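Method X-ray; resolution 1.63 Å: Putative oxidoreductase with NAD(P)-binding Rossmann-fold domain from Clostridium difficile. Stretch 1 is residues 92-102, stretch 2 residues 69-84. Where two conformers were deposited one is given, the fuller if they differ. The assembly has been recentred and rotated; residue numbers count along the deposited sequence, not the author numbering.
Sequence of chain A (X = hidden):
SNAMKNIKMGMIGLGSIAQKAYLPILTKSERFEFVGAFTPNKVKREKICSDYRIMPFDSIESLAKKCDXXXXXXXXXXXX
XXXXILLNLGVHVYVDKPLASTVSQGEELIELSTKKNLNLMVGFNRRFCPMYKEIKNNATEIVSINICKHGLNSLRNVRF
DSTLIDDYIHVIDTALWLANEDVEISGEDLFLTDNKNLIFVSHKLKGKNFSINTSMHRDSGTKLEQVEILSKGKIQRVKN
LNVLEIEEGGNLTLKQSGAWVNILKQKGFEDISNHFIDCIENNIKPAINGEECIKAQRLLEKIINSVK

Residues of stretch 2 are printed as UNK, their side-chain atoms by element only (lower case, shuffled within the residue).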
# COMPACT_ATOMS: atom_id res chain seq x y z
N HIS A 92 36.03 -15.05 23.84
CA HIS A 92 34.68 -14.47 23.91
C HIS A 92 33.82 -15.24 22.93
O HIS A 92 34.31 -15.74 21.90
CB HIS A 92 34.67 -13.01 23.48
CG HIS A 92 35.60 -12.13 24.24
ND1 HIS A 92 35.26 -11.54 25.44
CD2 HIS A 92 36.86 -11.73 23.98
CE1 HIS A 92 36.27 -10.82 25.88
NE2 HIS A 92 37.26 -10.91 25.01
N VAL A 93 32.53 -15.34 23.22
CA VAL A 93 31.66 -16.15 22.37
C VAL A 93 30.37 -15.44 22.01
O VAL A 93 29.69 -14.90 22.88
CB VAL A 93 31.29 -17.45 23.06
CG1 VAL A 93 30.31 -18.28 22.19
CG2 VAL A 93 32.56 -18.25 23.35
N TYR A 94 30.12 -15.35 20.71
CA TYR A 94 28.81 -14.96 20.18
C TYR A 94 28.12 -16.23 19.70
O TYR A 94 28.70 -17.01 18.93
CB TYR A 94 28.96 -13.98 19.03
CG TYR A 94 27.67 -13.59 18.34
CD1 TYR A 94 27.05 -14.45 17.40
CD2 TYR A 94 27.05 -12.37 18.62
CE1 TYR A 94 25.86 -14.08 16.77
CE2 TYR A 94 25.87 -12.00 17.99
CZ TYR A 94 25.28 -12.85 17.07
OH TYR A 94 24.11 -12.45 16.46
N VAL A 95 26.89 -16.46 20.13
CA VAL A 95 26.15 -17.67 19.73
C VAL A 95 24.72 -17.31 19.33
O VAL A 95 24.11 -16.41 19.90
CB VAL A 95 26.17 -18.74 20.90
CG1 VAL A 95 25.40 -18.22 22.12
CG2 VAL A 95 25.61 -20.03 20.46
N ASP A 96 24.18 -18.01 18.33
CA ASP A 96 22.77 -17.84 18.00
C ASP A 96 21.89 -18.31 19.15
O ASP A 96 22.30 -19.14 19.99
CB ASP A 96 22.41 -18.58 16.73
CG ASP A 96 22.87 -17.82 15.51
OD1 ASP A 96 22.44 -16.63 15.34
OD2 ASP A 96 23.65 -18.39 14.74
N LYS A 97 20.68 -17.77 19.19
CA LYS A 97 19.72 -18.12 20.22
C LYS A 97 19.24 -19.55 20.02
O LYS A 97 19.28 -20.07 18.89
CB LYS A 97 18.55 -17.12 20.27
CG LYS A 97 17.83 -16.74 18.95
CD LYS A 97 16.99 -17.86 18.35
CE LYS A 97 17.67 -18.47 17.15
NZ LYS A 97 16.98 -19.67 16.65
N PRO A 98 18.85 -20.23 21.10
CA PRO A 98 18.98 -19.81 22.50
C PRO A 98 20.40 -20.15 22.99
O PRO A 98 21.12 -20.91 22.34
CB PRO A 98 17.95 -20.69 23.20
CG PRO A 98 18.02 -21.96 22.46
CD PRO A 98 18.25 -21.57 21.01
N LEU A 99 20.79 -19.59 24.12
CA LEU A 99 22.14 -19.81 24.66
C LEU A 99 22.45 -21.31 24.77
O LEU A 99 23.41 -21.80 24.18
CB LEU A 99 22.23 -19.15 26.03
CG LEU A 99 23.55 -19.29 26.80
CD1 LEU A 99 24.75 -19.00 25.89
CD2 LEU A 99 23.57 -18.35 28.01
N ALA A 100 21.61 -22.04 25.49
CA ALA A 100 21.76 -23.48 25.62
C ALA A 100 20.39 -24.18 25.60
O ALA A 100 19.35 -23.53 25.61
CB ALA A 100 22.56 -23.80 26.89
N SER A 101 20.39 -25.51 25.56
CA SER A 101 19.13 -26.24 25.52
C SER A 101 18.20 -25.91 26.69
O SER A 101 16.96 -25.93 26.55
CB SER A 101 19.42 -27.74 25.49
OG SER A 101 20.18 -28.06 24.33
N THR A 102 18.77 -25.66 27.86
CA THR A 102 18.00 -25.30 29.05
C THR A 102 18.52 -23.99 29.65
O THR A 102 19.66 -23.63 29.45
CB THR A 102 18.06 -26.39 30.15
OG1 THR A 102 19.35 -26.39 30.79
CG2 THR A 102 17.75 -27.79 29.60
N UNK A 69 38.09 -14.44 19.96
CA UNK A 69 36.64 -14.58 20.00
C UNK A 69 36.15 -15.51 18.89
O UNK A 69 36.84 -15.72 17.88
s UNK A 69 36.14 -12.38 18.28
c UNK A 69 35.96 -13.22 19.89
N UNK A 70 34.96 -16.05 19.10
CA UNK A 70 34.36 -17.01 18.19
C UNK A 70 32.89 -16.68 17.98
O UNK A 70 32.17 -16.38 18.94
c UNK A 70 35.88 -18.90 18.96
c UNK A 70 33.62 -19.45 17.91
c UNK A 70 36.59 -19.30 17.71
c UNK A 70 34.42 -18.44 18.78
N UNK A 71 32.47 -16.74 16.71
CA UNK A 71 31.05 -16.73 16.31
C UNK A 71 30.67 -18.21 16.15
O UNK A 71 31.27 -18.94 15.35
c UNK A 71 30.83 -15.96 14.99
c UNK A 71 29.52 -13.84 15.11
c UNK A 71 31.88 -13.71 15.37
c UNK A 71 30.56 -11.73 15.49
c UNK A 71 30.75 -14.47 15.17
c UNK A 71 29.43 -12.46 15.28
c UNK A 71 31.79 -12.35 15.53
N UNK A 72 29.73 -18.65 16.98
CA UNK A 72 29.27 -20.03 17.03
C UNK A 72 27.85 -20.16 16.47
O UNK A 72 26.89 -19.60 17.00
c UNK A 72 29.63 -22.94 18.02
c UNK A 72 28.79 -22.16 20.24
c UNK A 72 28.79 -21.90 18.74
c UNK A 72 29.31 -20.51 18.48
N UNK A 73 27.73 -20.92 15.39
CA UNK A 73 26.44 -21.06 14.70
C UNK A 73 26.04 -22.50 14.59
O UNK A 73 25.44 -22.91 13.61
c UNK A 73 27.08 -19.03 13.30
c UNK A 73 28.24 -18.55 12.79
n UNK A 73 26.46 -17.95 13.89
n UNK A 73 28.30 -17.21 13.10
c UNK A 73 26.50 -20.41 13.30
c UNK A 73 27.21 -16.88 13.76
N UNK A 74 26.36 -23.27 15.62
CA UNK A 74 26.03 -24.71 15.66
C UNK A 74 24.62 -24.97 16.18
O UNK A 74 23.93 -24.06 16.63
o UNK A 74 26.92 -25.10 17.89
c UNK A 74 27.05 -25.46 16.53
N UNK A 75 24.19 -26.22 16.11
CA UNK A 75 22.86 -26.59 16.56
C UNK A 75 22.72 -26.33 18.04
O UNK A 75 23.66 -26.52 18.80
c UNK A 75 22.61 -28.07 16.31
o UNK A 75 23.45 -28.88 17.12
N UNK A 76 21.51 -25.95 18.44
CA UNK A 76 21.23 -25.62 19.83
C UNK A 76 21.72 -26.67 20.82
O UNK A 76 22.26 -26.34 21.86
o UNK A 76 19.27 -24.38 19.20
c UNK A 76 19.42 -25.11 21.49
c UNK A 76 19.73 -25.43 20.04
N UNK A 77 21.54 -27.94 20.49
CA UNK A 77 21.92 -29.00 21.43
C UNK A 77 23.44 -29.09 21.70
O UNK A 77 23.83 -29.61 22.72
c UNK A 77 21.39 -30.37 20.98
o UNK A 77 21.54 -32.63 18.14
c UNK A 77 22.06 -30.93 19.74
o UNK A 77 21.04 -33.03 20.23
c UNK A 77 21.50 -32.29 19.34
N UNK A 78 24.25 -28.59 20.78
CA UNK A 78 25.71 -28.63 20.95
C UNK A 78 26.25 -27.38 21.65
O UNK A 78 27.42 -27.33 22.00
o UNK A 78 26.19 -27.59 18.78
c UNK A 78 25.93 -29.98 18.82
c UNK A 78 26.42 -28.76 19.57
N UNK A 79 25.41 -26.38 21.85
CA UNK A 79 25.92 -25.13 22.45
C UNK A 79 26.61 -25.33 23.80
O UNK A 79 27.70 -24.81 24.02
c UNK A 79 24.79 -24.13 22.66
n UNK A 79 23.31 -22.52 21.42
c UNK A 79 24.56 -23.74 20.10
c UNK A 79 24.26 -23.52 21.40
c UNK A 79 23.02 -22.18 20.18
n UNK A 79 23.76 -22.89 19.36
N UNK A 80 25.95 -26.02 24.71
CA UNK A 80 26.44 -26.17 26.09
C UNK A 80 27.86 -26.73 26.15
O UNK A 80 28.74 -26.13 26.75
c UNK A 80 25.46 -26.99 26.92
c UNK A 80 26.07 -28.62 28.75
c UNK A 80 25.89 -27.31 28.34
c UNK A 80 26.08 -26.30 29.29
c UNK A 80 26.63 -27.91 30.95
c UNK A 80 26.45 -26.59 30.58
o UNK A 80 27.00 -28.24 32.21
c UNK A 80 26.45 -28.92 30.03
N UNK A 81 28.10 -27.86 25.49
CA UNK A 81 29.43 -28.45 25.51
C UNK A 81 30.46 -27.63 24.76
O UNK A 81 31.60 -27.52 25.21
c UNK A 81 28.67 -30.87 25.91
c UNK A 81 29.43 -29.90 25.00
o UNK A 81 30.37 -30.51 27.61
o UNK A 81 28.50 -31.49 28.23
c UNK A 81 29.22 -30.95 27.35
N UNK A 82 30.10 -27.06 23.62
CA UNK A 82 31.06 -26.26 22.87
C UNK A 82 31.43 -24.99 23.62
O UNK A 82 32.60 -24.66 23.73
c UNK A 82 29.80 -26.92 19.20
c UNK A 82 31.55 -24.94 20.79
c UNK A 82 30.41 -27.18 20.59
c UNK A 82 30.57 -25.92 21.44
N UNK A 83 30.44 -24.28 24.16
CA UNK A 83 30.73 -23.01 24.84
C UNK A 83 31.59 -23.22 26.10
O UNK A 83 32.43 -22.39 26.40
c UNK A 83 29.79 -20.93 25.95
c UNK A 83 28.72 -21.88 23.86
c UNK A 83 27.31 -21.24 24.05
c UNK A 83 29.45 -22.23 25.16
N UNK A 84 31.38 -24.33 26.80
CA UNK A 84 32.18 -24.63 27.97
C UNK A 84 33.66 -24.74 27.55
O UNK A 84 34.53 -24.15 28.18
c UNK A 84 30.58 -28.19 30.00
n UNK A 84 29.87 -29.22 30.83
c UNK A 84 32.27 -26.23 29.99
c UNK A 84 31.65 -25.88 28.67
c UNK A 84 31.30 -27.10 30.84
O HOH W 1 23.02 -26.77 24.59
O HOH W 2 20.85 -22.13 17.99

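Position 69 carries one carbon and then a sulfur, packed beside His92: Cys69. Cys69 CB lies 3.8 Å from His92 CB. Position 70 has four carbons forked at the first, one arm two carbons long, so Ile70. Its backbone does the pairing: Ile70 N donates to His92 O at 2.9 Å, and Ile70 O accepts from Tyr94 N at 2.9 Å.

At 71, one carbon leads to a six-carbon ring without oxygen, Phe71. Tyr94 CB lies over its face, 4.2 Å from the ring centroid, and the two rings meet obliquely, Tyr94 CD1 reaching Phe71 CD2 at 3.4 Å. Position 72 has four carbons forked at the second, hence Leu72; its CD2 lies 3.8 Å from Val95 CG2. Leu72 N donates to Tyr94 O at 2.7 Å, while Asp96 N to Leu72 O, at 3.4 Å, is a weak last rung.

Position 73 bears a five-membered ring of three carbons and two nitrogens, which makes it His73. As the strand pairing runs out, a side chain takes over: His73 ND1 donates to Asp96 OD2 at 3.0 Å.

Positions 74 and 75 each show one carbon and one oxygen, Ser74 and Ser75, and neither has a side chain near stretch 1. At 76 the first carbon carries one oxygen and one carbon: Thr76. Its OG1 sits 3.5 Å from Pro98 CD, and water 2 links it to the main chain, 3.0 Å from Thr76 OG1 and 2.7 Å from Lys97 O.

Position 77 has three carbons ending in two oxygens, Glu77; the side chain starts away from stretch 1, though Ser101 OG comes within 3.5 Å of Glu77 CA. Position 78 repeats the oxygen-and-carbon fork, Thr78. It serves its own turn, Ser74 OG donating to Thr78 OG1 at 2.7 Å.

Position 79 has another five-membered ring with two nitrogens, His79, pointed toward stretch 1. His79 ND1 donates to Leu99 O at 2.9 Å and, weakly, to Pro98 O at 2.9 Å, while His79 NE2 donates to Ser74 O at 3.0 Å. Val95 CG2 covers the ring face, 3.5 Å from the centroid.

At 80, a six-carbon ring bears one oxygen: Tyr80, whose CB meets Ala100 CB at 4.3 Å. Position 81, three carbons and two oxygens, is Glu81, out of reach. Positions 82 and 83 both fork at the first carbon with one longer arm, Ile82 and Ile83. Ile82 is remote; Ile83 CD1 touches Leu99 CD1 at 3.9 Å and Val95 CG1 at 4.1 Å. Position 84, four carbons in a row ending in nitrogen, is Lys84, which forms a salt bridge with Glu81.

The contact works in two tiers. Parallel strands set the register, with Tyr94 and Phe71 on one face and Val95 and Leu72 on the other. Beyond them, His79 ties the loop after stretch 1's strand to the turn before the helix, and Ile83 packs against Val93, Val95 and Leu99.

Stretch 2 69-84: CIFLHSSTETHYEIIK
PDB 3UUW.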